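Local atomic coordinates of 16S rRNA methyltransferase (Streptomyces sp. DSM 40477, PDB entry 3MQ2), a protein that methylates N1 of adenine 1408 in 16S ribosomal RNA, using S-adenosyl-L-methionine as methyl donor, and thereby confers resistance to aminoglycosides such as kanamycin and apramycin. Residues R5-Q13 with K61-A72; Y27-G37 with P50-D58. All blocks are in the same frame, centred on the assembly; numbering follows the deposited sequence.

Interaction 1 (R5-Q13 with K61-A72)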
loop_
_atom_site.group_PDB
_atom_site.type_symbol
_atom_site.label_atom_id
_atom_site.label_comp_id
_atom_site.label_asym_id
_atom_site.label_seq_id
_atom_site.Cartn_x
_atom_site.Cartn_y
_atom_site.Cartn_z
ATOM N N ARG A 5 10.751 2.200 -12.786
ATOM C CA ARG A 5 11.499 3.431 -12.578
ATOM C C ARG A 5 11.918 3.505 -11.119
ATOM O O ARG A 5 11.123 3.901 -10.266
ATOM C CB ARG A 5 10.622 4.638 -12.939
ATOM C CG ARG A 5 10.280 4.709 -14.436
ATOM C CD ARG A 5 9.220 5.751 -14.724
ATOM N NE ARG A 5 7.924 5.442 -14.116
ATOM C CZ ARG A 5 6.981 4.695 -14.682
ATOM N NH1 ARG A 5 7.183 4.130 -15.885
ATOM N NH2 ARG A 5 5.830 4.514 -14.042
ATOM N N ARG A 6 13.159 3.117 -10.833
ATOM C CA ARG A 6 13.630 3.086 -9.458
ATOM C C ARG A 6 13.948 4.487 -8.967
ATOM O O ARG A 6 14.535 5.295 -9.688
ATOM C CB ARG A 6 14.856 2.173 -9.305
ATOM C CG ARG A 6 15.366 2.118 -7.864
ATOM C CD ARG A 6 16.513 1.138 -7.676
ATOM N NE ARG A 6 16.911 1.117 -6.262
ATOM C CZ ARG A 6 18.087 0.698 -5.808
ATOM N NH1 ARG A 6 19.013 0.237 -6.646
ATOM N NH2 ARG A 6 18.337 0.738 -4.505
ATOM N N VAL A 7 13.538 4.771 -7.739
ATOM C CA VAL A 7 13.869 6.032 -7.095
ATOM C C VAL A 7 14.954 5.827 -6.053
ATOM O O VAL A 7 14.826 4.980 -5.161
ATOM C CB VAL A 7 12.642 6.665 -6.427
ATOM C CG1 VAL A 7 13.060 7.908 -5.630
ATOM C CG2 VAL A 7 11.605 7.035 -7.497
ATOM N N VAL A 8 16.034 6.602 -6.170
ATOM C CA VAL A 8 17.072 6.637 -5.129
ATOM C C VAL A 8 17.482 8.088 -4.891
ATOM O O VAL A 8 18.151 8.698 -5.720
ATOM C CB VAL A 8 18.312 5.789 -5.483
ATOM C CG1 VAL A 8 19.354 5.901 -4.379
ATOM C CG2 VAL A 8 17.929 4.316 -5.698
ATOM N N GLY A 9 17.075 8.634 -3.750
ATOM C CA GLY A 9 17.246 10.054 -3.502
ATOM C C GLY A 9 16.543 10.849 -4.588
ATOM O O GLY A 9 15.367 10.617 -4.877
ATOM N N LYS A 10 17.257 11.781 -5.207
ATOM C CA LYS A 10 16.659 12.581 -6.274
ATOM C C LYS A 10 16.827 11.936 -7.647
ATOM O O LYS A 10 16.421 12.504 -8.661
ATOM C CB LYS A 10 17.258 13.985 -6.295
ATOM C CG LYS A 10 17.041 14.764 -5.015
ATOM C CD LYS A 10 17.606 16.168 -5.136
ATOM C CE LYS A 10 17.294 16.990 -3.898
ATOM N NZ LYS A 10 17.890 18.356 -3.963
ATOM N N ARG A 11 17.444 10.764 -7.685
ATOM C CA ARG A 11 17.684 10.087 -8.958
ATOM C C ARG A 11 16.557 9.124 -9.292
ATOM O O ARG A 11 16.058 8.411 -8.419
ATOM C CB ARG A 11 19.002 9.308 -8.909
ATOM C CG ARG A 11 19.314 8.536 -10.180
ATOM C CD ARG A 11 20.554 7.665 -10.012
ATOM N NE ARG A 11 20.904 6.963 -11.242
ATOM C CZ ARG A 11 21.980 6.198 -11.390
ATOM N NH1 ARG A 11 22.825 6.036 -10.379
ATOM N NH2 ARG A 11 22.210 5.592 -12.550
ATOM N N VAL A 12 16.158 9.106 -10.557
ATOM C CA VAL A 12 15.303 8.037 -11.061
ATOM C C VAL A 12 16.121 7.259 -12.070
ATOM O O VAL A 12 16.823 7.848 -12.895
ATOM C CB VAL A 12 14.026 8.584 -11.735
ATOM C CG1 VAL A 12 13.236 7.452 -12.375
ATOM C CG2 VAL A 12 13.164 9.323 -10.713
ATOM N N GLN A 13 16.068 5.934 -11.973
ATOM C CA GLN A 13 16.717 5.076 -12.952
ATOM C C GLN A 13 15.792 3.969 -13.434
ATOM O O GLN A 13 15.366 3.110 -12.656
ATOM C CB GLN A 13 18.005 4.466 -12.389
ATOM C CG GLN A 13 18.697 3.533 -13.385
ATOM C CD GLN A 13 19.193 4.260 -14.625
ATOM O OE1 GLN A 13 19.991 5.190 -14.528
ATOM N NE2 GLN A 13 18.727 3.833 -15.798
ATOM N N LYS A 61 7.557 11.258 -6.751
ATOM C CA LYS A 61 8.904 10.759 -6.488
ATOM C C LYS A 61 9.616 11.533 -5.383
ATOM O O LYS A 61 10.454 10.974 -4.678
ATOM C CB LYS A 61 9.762 10.730 -7.761
ATOM C CG LYS A 61 10.029 12.089 -8.420
ATOM C CD LYS A 61 10.841 11.899 -9.713
ATOM C CE LYS A 61 10.891 13.159 -10.574
ATOM N NZ LYS A 61 11.601 14.286 -9.910
ATOM N N SER A 62 9.274 12.809 -5.220
ATOM C CA SER A 62 9.958 13.646 -4.232
ATOM C C SER A 62 9.758 13.157 -2.796
ATOM O O SER A 62 10.638 13.340 -1.952
ATOM C CB SER A 62 9.507 15.101 -4.344
ATOM O OG SER A 62 8.164 15.246 -3.918
ATOM N N ARG A 63 8.614 12.534 -2.519
ATOM C CA ARG A 63 8.304 12.087 -1.161
ATOM C C ARG A 63 9.268 11.009 -0.686
ATOM O O ARG A 63 9.587 10.923 0.494
ATOM C CB ARG A 63 6.876 11.533 -1.068
ATOM C CG ARG A 63 5.763 12.525 -1.348
ATOM C CD ARG A 63 5.716 13.656 -0.329
ATOM N NE ARG A 63 5.638 13.197 1.058
ATOM C CZ ARG A 63 4.598 12.561 1.592
ATOM N NH1 ARG A 63 3.536 12.268 0.854
ATOM N NH2 ARG A 63 4.627 12.200 2.867
ATOM N N MET A 64 9.721 10.186 -1.621
ATOM C CA MET A 64 10.543 9.031 -1.300
ATOM C C MET A 64 12.043 9.339 -1.263
ATOM O O MET A 64 12.850 8.443 -1.035
ATOM C CB MET A 64 10.268 7.920 -2.326
ATOM C CG MET A 64 8.801 7.448 -2.359
ATOM S SD MET A 64 8.504 6.168 -3.612
ATOM C CE MET A 64 8.386 7.166 -5.107
ATOM N N GLU A 65 12.417 10.595 -1.481
ATOM C CA GLU A 65 13.836 10.933 -1.636
ATOM C C GLU A 65 14.722 10.453 -0.486
ATOM O O GLU A 65 15.654 9.676 -0.694
ATOM C CB GLU A 65 14.044 12.436 -1.820
ATOM C CG GLU A 65 15.527 12.806 -1.888
ATOM C CD GLU A 65 15.776 14.302 -1.821
ATOM O OE1 GLU A 65 14.881 15.076 -2.231
ATOM O OE2 GLU A 65 16.870 14.700 -1.355
ATOM N N LYS A 66 14.440 10.939 0.720
ATOM C CA LYS A 66 15.283 10.645 1.880
ATOM C C LYS A 66 15.420 9.162 2.179
ATOM O O LYS A 66 16.532 8.653 2.307
ATOM C CB LYS A 66 14.768 11.372 3.124
ATOM C CG LYS A 66 15.504 10.988 4.396
ATOM C CD LYS A 66 14.596 11.084 5.615
ATOM C CE LYS A 66 15.232 10.420 6.828
ATOM N NZ LYS A 66 15.557 8.990 6.566
ATOM N N ILE A 67 14.293 8.461 2.294
ATOM C CA ILE A 67 14.333 7.065 2.726
ATOM C C ILE A 67 14.905 6.144 1.649
ATOM O O ILE A 67 15.618 5.194 1.958
ATOM C CB ILE A 67 12.964 6.578 3.228
ATOM C CG1 ILE A 67 12.510 7.459 4.394
ATOM C CG2 ILE A 67 13.045 5.135 3.698
ATOM C CD1 ILE A 67 11.410 6.856 5.227
ATOM N N SER A 68 14.611 6.441 0.386
ATOM C CA SER A 68 15.142 5.630 -0.712
ATOM C C SER A 68 16.668 5.760 -0.803
ATOM O O SER A 68 17.361 4.799 -1.125
ATOM C CB SER A 68 14.462 5.967 -2.056
ATOM O OG SER A 68 14.811 7.264 -2.527
ATOM N N ALA A 69 17.185 6.948 -0.496
ATOM C CA ALA A 69 18.627 7.167 -0.480
ATOM C C ALA A 69 19.274 6.364 0.644
ATOM O O ALA A 69 20.310 5.729 0.457
ATOM C CB ALA A 69 18.942 8.649 -0.325
ATOM N N LYS A 70 18.642 6.387 1.809
ATOM C CA LYS A 70 19.135 5.641 2.959
ATOM C C LYS A 70 19.113 4.140 2.677
ATOM O O LYS A 70 20.072 3.429 2.970
ATOM C CB LYS A 70 18.286 5.960 4.186
ATOM C CG LYS A 70 18.645 5.155 5.421
ATOM C CD LYS A 70 17.890 5.683 6.626
ATOM C CE LYS A 70 18.392 5.067 7.919
ATOM N NZ LYS A 70 17.728 5.684 9.101
ATOM N N ALA A 71 18.020 3.664 2.083
ATOM C CA ALA A 71 17.870 2.239 1.810
ATOM C C ALA A 71 18.891 1.740 0.795
ATOM O O ALA A 71 19.207 0.552 0.764
ATOM C CB ALA A 71 16.438 1.931 1.331
ATOM N N ALA A 72 19.398 2.647 -0.037
ATOM C CA ALA A 72 20.349 2.276 -1.081
ATOM C C ALA A 72 21.793 2.415 -0.613
ATOM O O ALA A 72 22.726 2.148 -1.373
ATOM C CB ALA A 72 20.119 3.111 -2.330
HETATM O O HOH W 1 16.610 2.314 -2.323
HETATM O O HOH W 2 13.053 11.692 -5.470
#
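G9, at the tip of the hairpin formed by strands 5-8 and 11-14, lies against helix 65-71, and here the packing is tightest. Its N donates to S68 OG over 2.9 Å, a bent bond with an angle of 141° at the hydrogen, and its CA comes within 3.2 Å of E65 O in a CA-H...O contact. G9 takes a positive phi in the type II' turn V8-R11, a place that suits glycine, and a water links G9 O to K61 O. The S68 hydroxyl sits between its own backbone N and carbonyl carbon (chi1 69°), from where it also donates to M64 O at 2.7 Å; a small serine thus links helix and turn. Beside it, V7 splits its branches: CG1 packs on S68 OG, while CG2 meets M64 CE at 4.0 Å.

At the partly exposed margin V8 CG1 still touches A72 CB closely, at 3.5 Å, but next to it a water bridges R6 NH2 to S68 O. On the exposed side the extended K10 chain slants across the E65 side chain, its CG and CE against the carboxylate. K10 NZ remains 4.6 Å from E65 OE2, so the two groups are not in contact and any attraction is probably weak and long-range.

Strand 5-8 crosses the helix at 90°. Around them, V7 bonds through its backbone to Y85 of strand 83-87, S68 packs on Y85, and I67 turns to helix 40-48.

Interaction 2 (Y27-G37 with P50-D58). With SAH (S-adenosyl-L-homocysteine), chain C.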
loop_
_atom_site.group_PDB
_atom_site.type_symbol
_atom_site.label_atom_id
_atom_site.label_comp_id
_atom_site.label_asym_id
_atom_site.label_seq_id
_atom_site.Cartn_x
_atom_site.Cartn_y
_atom_site.Cartn_z
ATOM N N TYR A 27 14.497 -13.960 -3.432
ATOM C CA TYR A 27 13.684 -13.840 -2.232
ATOM C C TYR A 27 12.519 -14.818 -2.230
ATOM O O TYR A 27 12.155 -15.370 -3.265
ATOM C CB TYR A 27 13.211 -12.389 -2.032
ATOM C CG TYR A 27 14.374 -11.444 -1.815
ATOM C CD1 TYR A 27 14.860 -11.208 -0.547
ATOM C CD2 TYR A 27 15.008 -10.827 -2.887
ATOM C CE1 TYR A 27 15.930 -10.374 -0.334
ATOM C CE2 TYR A 27 16.088 -9.975 -2.682
ATOM C CZ TYR A 27 16.540 -9.759 -1.396
ATOM O OH TYR A 27 17.611 -8.932 -1.147
ATOM N N ASP A 28 11.962 -15.053 -1.047
ATOM C CA ASP A 28 10.885 -16.019 -0.885
ATOM C C ASP A 28 9.578 -15.505 -1.466
ATOM O O ASP A 28 8.774 -16.278 -1.986
ATOM C CB ASP A 28 10.689 -16.356 0.594
ATOM C CG ASP A 28 11.825 -17.184 1.157
ATOM O OD1 ASP A 28 12.599 -17.751 0.355
ATOM O OD2 ASP A 28 11.936 -17.276 2.398
ATOM N N ASP A 29 9.363 -14.198 -1.377
ATOM C CA ASP A 29 8.097 -13.621 -1.809
ATOM C C ASP A 29 8.238 -12.113 -1.973
ATOM O O ASP A 29 9.258 -11.539 -1.603
ATOM C CB ASP A 29 7.010 -13.941 -0.786
ATOM C CG ASP A 29 5.612 -13.933 -1.385
ATOM O OD1 ASP A 29 5.473 -13.708 -2.611
ATOM O OD2 ASP A 29 4.653 -14.167 -0.619
ATOM N N VAL A 30 7.210 -11.485 -2.524
ATOM C CA VAL A 30 7.238 -10.041 -2.743
ATOM C C VAL A 30 6.066 -9.381 -2.025
ATOM O O VAL A 30 4.935 -9.870 -2.087
ATOM C CB VAL A 30 7.176 -9.697 -4.249
ATOM C CG1 VAL A 30 7.060 -8.193 -4.452
ATOM C CG2 VAL A 30 8.406 -10.234 -4.979
ATOM N N VAL A 31 6.348 -8.271 -1.342
ATOM C CA VAL A 31 5.324 -7.441 -0.711
ATOM C C VAL A 31 5.313 -6.125 -1.461
ATOM O O VAL A 31 6.371 -5.617 -1.772
ATOM C CB VAL A 31 5.696 -7.146 0.760
ATOM C CG1 VAL A 31 4.701 -6.189 1.406
ATOM C CG2 VAL A 31 5.786 -8.443 1.565
ATOM N N LEU A 32 4.131 -5.593 -1.764
ATOM C CA LEU A 32 4.022 -4.324 -2.493
ATOM C C LEU A 32 3.233 -3.309 -1.678
ATOM O O LEU A 32 2.125 -3.605 -1.237
ATOM C CB LEU A 32 3.314 -4.548 -3.830
ATOM C CG LEU A 32 3.018 -3.295 -4.657
ATOM C CD1 LEU A 32 4.319 -2.634 -5.103
ATOM C CD2 LEU A 32 2.174 -3.643 -5.869
ATOM N N ASP A 33 3.799 -2.118 -1.483
ATOM C CA ASP A 33 3.083 -1.027 -0.824
ATOM C C ASP A 33 2.714 0.007 -1.888
ATOM O O ASP A 33 3.595 0.568 -2.532
ATOM C CB ASP A 33 3.954 -0.376 0.261
ATOM C CG ASP A 33 3.170 0.576 1.157
ATOM O OD1 ASP A 33 1.950 0.372 1.316
ATOM O OD2 ASP A 33 3.765 1.524 1.716
ATOM N N VAL A 34 1.420 0.244 -2.072
ATOM C CA VAL A 34 0.927 1.163 -3.096
ATOM C C VAL A 34 0.563 2.509 -2.478
ATOM O O VAL A 34 -0.253 2.575 -1.563
ATOM C CB VAL A 34 -0.306 0.566 -3.818
ATOM C CG1 VAL A 34 -0.866 1.559 -4.844
ATOM C CG2 VAL A 34 0.064 -0.775 -4.466
ATOM N N GLY A 35 1.167 3.591 -2.974
ATOM C CA GLY A 35 0.951 4.902 -2.389
ATOM C C GLY A 35 1.727 5.075 -1.099
ATOM O O GLY A 35 1.173 5.469 -0.078
ATOM N N THR A 36 3.026 4.808 -1.160
ATOM C CA THR A 36 3.848 4.662 0.042
ATOM C C THR A 36 4.260 5.990 0.690
ATOM O O THR A 36 4.732 6.016 1.845
ATOM C CB THR A 36 5.091 3.813 -0.277
ATOM O OG1 THR A 36 5.652 3.273 0.928
ATOM C CG2 THR A 36 6.134 4.649 -1.019
ATOM N N GLY A 37 4.099 7.095 -0.034
ATOM C CA GLY A 37 4.392 8.399 0.549
ATOM C C GLY A 37 5.871 8.515 0.867
ATOM O O GLY A 37 6.706 8.266 -0.004
ATOM N N PRO A 50 13.704 -9.960 6.185
ATOM C CA PRO A 50 14.907 -10.063 5.346
ATOM C C PRO A 50 14.780 -11.045 4.176
ATOM O O PRO A 50 15.523 -10.924 3.206
ATOM C CB PRO A 50 15.976 -10.562 6.333
ATOM C CG PRO A 50 15.487 -10.117 7.667
ATOM C CD PRO A 50 13.995 -10.232 7.603
ATOM N N SER A 51 13.856 -11.997 4.263
ATOM C CA SER A 51 13.717 -13.010 3.221
ATOM C C SER A 51 12.689 -12.658 2.144
ATOM O O SER A 51 12.488 -13.424 1.201
ATOM C CB SER A 51 13.368 -14.365 3.845
ATOM O OG SER A 51 12.044 -14.357 4.342
ATOM N N ARG A 52 12.043 -11.505 2.275
ATOM C CA ARG A 52 11.079 -11.071 1.269
ATOM C C ARG A 52 11.551 -9.792 0.607
ATOM O O ARG A 52 12.250 -8.985 1.226
ATOM C CB ARG A 52 9.702 -10.877 1.900
ATOM C CG ARG A 52 9.269 -12.090 2.704
ATOM C CD ARG A 52 8.254 -11.723 3.765
ATOM N NE ARG A 52 6.929 -11.581 3.188
ATOM C CZ ARG A 52 5.844 -11.251 3.874
ATOM N NH1 ARG A 52 5.919 -11.019 5.180
ATOM N NH2 ARG A 52 4.683 -11.150 3.248
ATOM N N LEU A 53 11.200 -9.633 -0.665
ATOM C CA LEU A 53 11.513 -8.414 -1.398
ATOM C C LEU A 53 10.354 -7.454 -1.234
ATOM O O LEU A 53 9.212 -7.814 -1.494
ATOM C CB LEU A 53 11.726 -8.725 -2.877
ATOM C CG LEU A 53 11.956 -7.535 -3.805
ATOM C CD1 LEU A 53 13.147 -6.730 -3.347
ATOM C CD2 LEU A 53 12.135 -8.011 -5.259
ATOM N N VAL A 54 10.642 -6.233 -0.800
ATOM C CA VAL A 54 9.581 -5.250 -0.566
ATOM C C VAL A 54 9.672 -4.185 -1.631
ATOM O O VAL A 54 10.722 -3.574 -1.803
ATOM C CB VAL A 54 9.704 -4.589 0.828
ATOM C CG1 VAL A 54 8.576 -3.561 1.054
ATOM C CG2 VAL A 54 9.682 -5.671 1.920
ATOM N N VAL A 55 8.574 -3.989 -2.358
ATOM C CA VAL A 55 8.504 -2.984 -3.409
ATOM C C VAL A 55 7.509 -1.929 -2.946
ATOM O O VAL A 55 6.446 -2.261 -2.426
ATOM C CB VAL A 55 8.027 -3.604 -4.748
ATOM C CG1 VAL A 55 7.982 -2.547 -5.856
ATOM C CG2 VAL A 55 8.954 -4.749 -5.163
ATOM N N ALA A 56 7.846 -0.658 -3.119
ATOM C CA ALA A 56 6.934 0.395 -2.692
ATOM C C ALA A 56 6.887 1.454 -3.756
ATOM O O ALA A 56 7.905 1.789 -4.345
ATOM C CB ALA A 56 7.377 1.002 -1.359
ATOM N N LEU A 57 5.700 1.971 -4.029
ATOM C CA LEU A 57 5.607 2.970 -5.082
ATOM C C LEU A 57 4.753 4.154 -4.672
ATOM O O LEU A 57 3.911 4.061 -3.760
ATOM C CB LEU A 57 5.104 2.345 -6.380
ATOM C CG LEU A 57 3.820 1.530 -6.305
ATOM C CD1 LEU A 57 2.632 2.456 -6.424
ATOM C CD2 LEU A 57 3.788 0.490 -7.415
ATOM N N ASP A 58 5.006 5.287 -5.319
ATOM C CA ASP A 58 4.157 6.451 -5.128
ATOM C C ASP A 58 4.176 7.252 -6.407
ATOM O O ASP A 58 5.166 7.225 -7.148
ATOM C CB ASP A 58 4.671 7.336 -3.995
ATOM C CG ASP A 58 3.593 8.250 -3.440
ATOM O OD1 ASP A 58 2.949 7.860 -2.439
ATOM O OD2 ASP A 58 3.367 9.343 -4.008
HETATM N N SAH C . 0.861 5.036 2.803
HETATM C CA SAH C . 1.681 6.182 3.157
HETATM C CB SAH C . 1.201 7.446 2.446
HETATM C CG SAH C . -0.311 7.643 2.467
HETATM S SD SAH C . -0.770 9.316 1.949
HETATM C C SAH C . 1.645 6.377 4.660
HETATM O O SAH C . 2.354 7.221 5.207
HETATM O OXT SAH C . 0.892 5.686 5.346
HETATM C "C5'" SAH C . -1.429 8.587 0.428
HETATM C "C4'" SAH C . -0.360 8.459 -0.651
HETATM O "O4'" SAH C . -0.933 7.864 -1.796
HETATM C "C3'" SAH C . 0.201 9.808 -1.105
HETATM O "O3'" SAH C . 1.606 9.765 -1.048
HETATM C "C2'" SAH C . -0.201 9.967 -2.555
HETATM O "O2'" SAH C . 0.849 10.528 -3.322
HETATM C "C1'" SAH C . -0.469 8.530 -2.955
HETATM N N9 SAH C . -1.461 8.373 -4.025
HETATM C C8 SAH C . -2.726 8.894 -4.118
HETATM N N7 SAH C . -3.275 8.455 -5.285
HETATM C C5 SAH C . -2.367 7.662 -5.912
HETATM C C6 SAH C . -2.388 6.960 -7.108
HETATM N N6 SAH C . -3.461 6.984 -7.894
HETATM N N1 SAH C . -1.282 6.227 -7.469
HETATM C C2 SAH C . -0.163 6.186 -6.664
HETATM N N3 SAH C . -0.136 6.889 -5.481
HETATM C C4 SAH C . -1.230 7.603 -5.123
HETATM O O HOH W 3 4.501 -11.711 0.416
#
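Strands 29-34 and 52-58 run parallel, their axes 4.6 Å apart, joined by a ladder in which V31 and D33 each donate to and accept from the neighbouring strand. Branched aliphatic side chains fill one buried face: with CG of L32 anti to the backbone N (chi1 175°) and the second torsion near 65°, L32 CD1 is brought back to V55 CG1 at 3.7 Å, and V34 CG1 lies beside L57 CD1. On the other face, V31 CG2 rests over the R52 guanidinium, 3.4 Å from R52 NH2, which also forms a salt bridge with E101. Near the start of the strands, the Y27 ring turns one face to L53 CA, and P50 O lies at its edge.

Beyond V34, the backbone of G35, T36 and G37 turns toward D58. G35 and G37 take positive phi and bring bare backbone up to S-adenosyl-L-homocysteine, G37 CA against its O3'. D58 OD1 receives G37 N at 2.8 Å, from above the carboxylate plane, and the ligand's O3' at 2.7 Å; D58 OD2 takes O2'. G35 O accepts the ligand's amino N. A glycine-rich loop after the first strand and an acidic residue ending the second, gripping the ribose hydroxyls, are hallmarks of Rossmann-fold methyltransferases.

How the interactions relate
Interaction 2 is nested within the chain loop that interaction 1 closes, and the two meet directly although their centres are about 14 Å apart. Strand 52-58 leads on into the 61-72 segment, so M64 faces both: M64 CG lies 3.3 Å from G37 O, and M64 SD is 3.8 Å from T36 CG2. Nearby, R63 CB packs 3.4 Å from G37 O. The glycine-rich loop of interaction 2 is thus backed by residues of the segment on which the hairpin packs. Interaction 2 supplies part of the ligand site (G35, T36, G37 and D58), whereas interaction 1 lies further out: R63 belongs to the pocket, but the M64 side chain is about 8 Å from the ligand between nearest atoms.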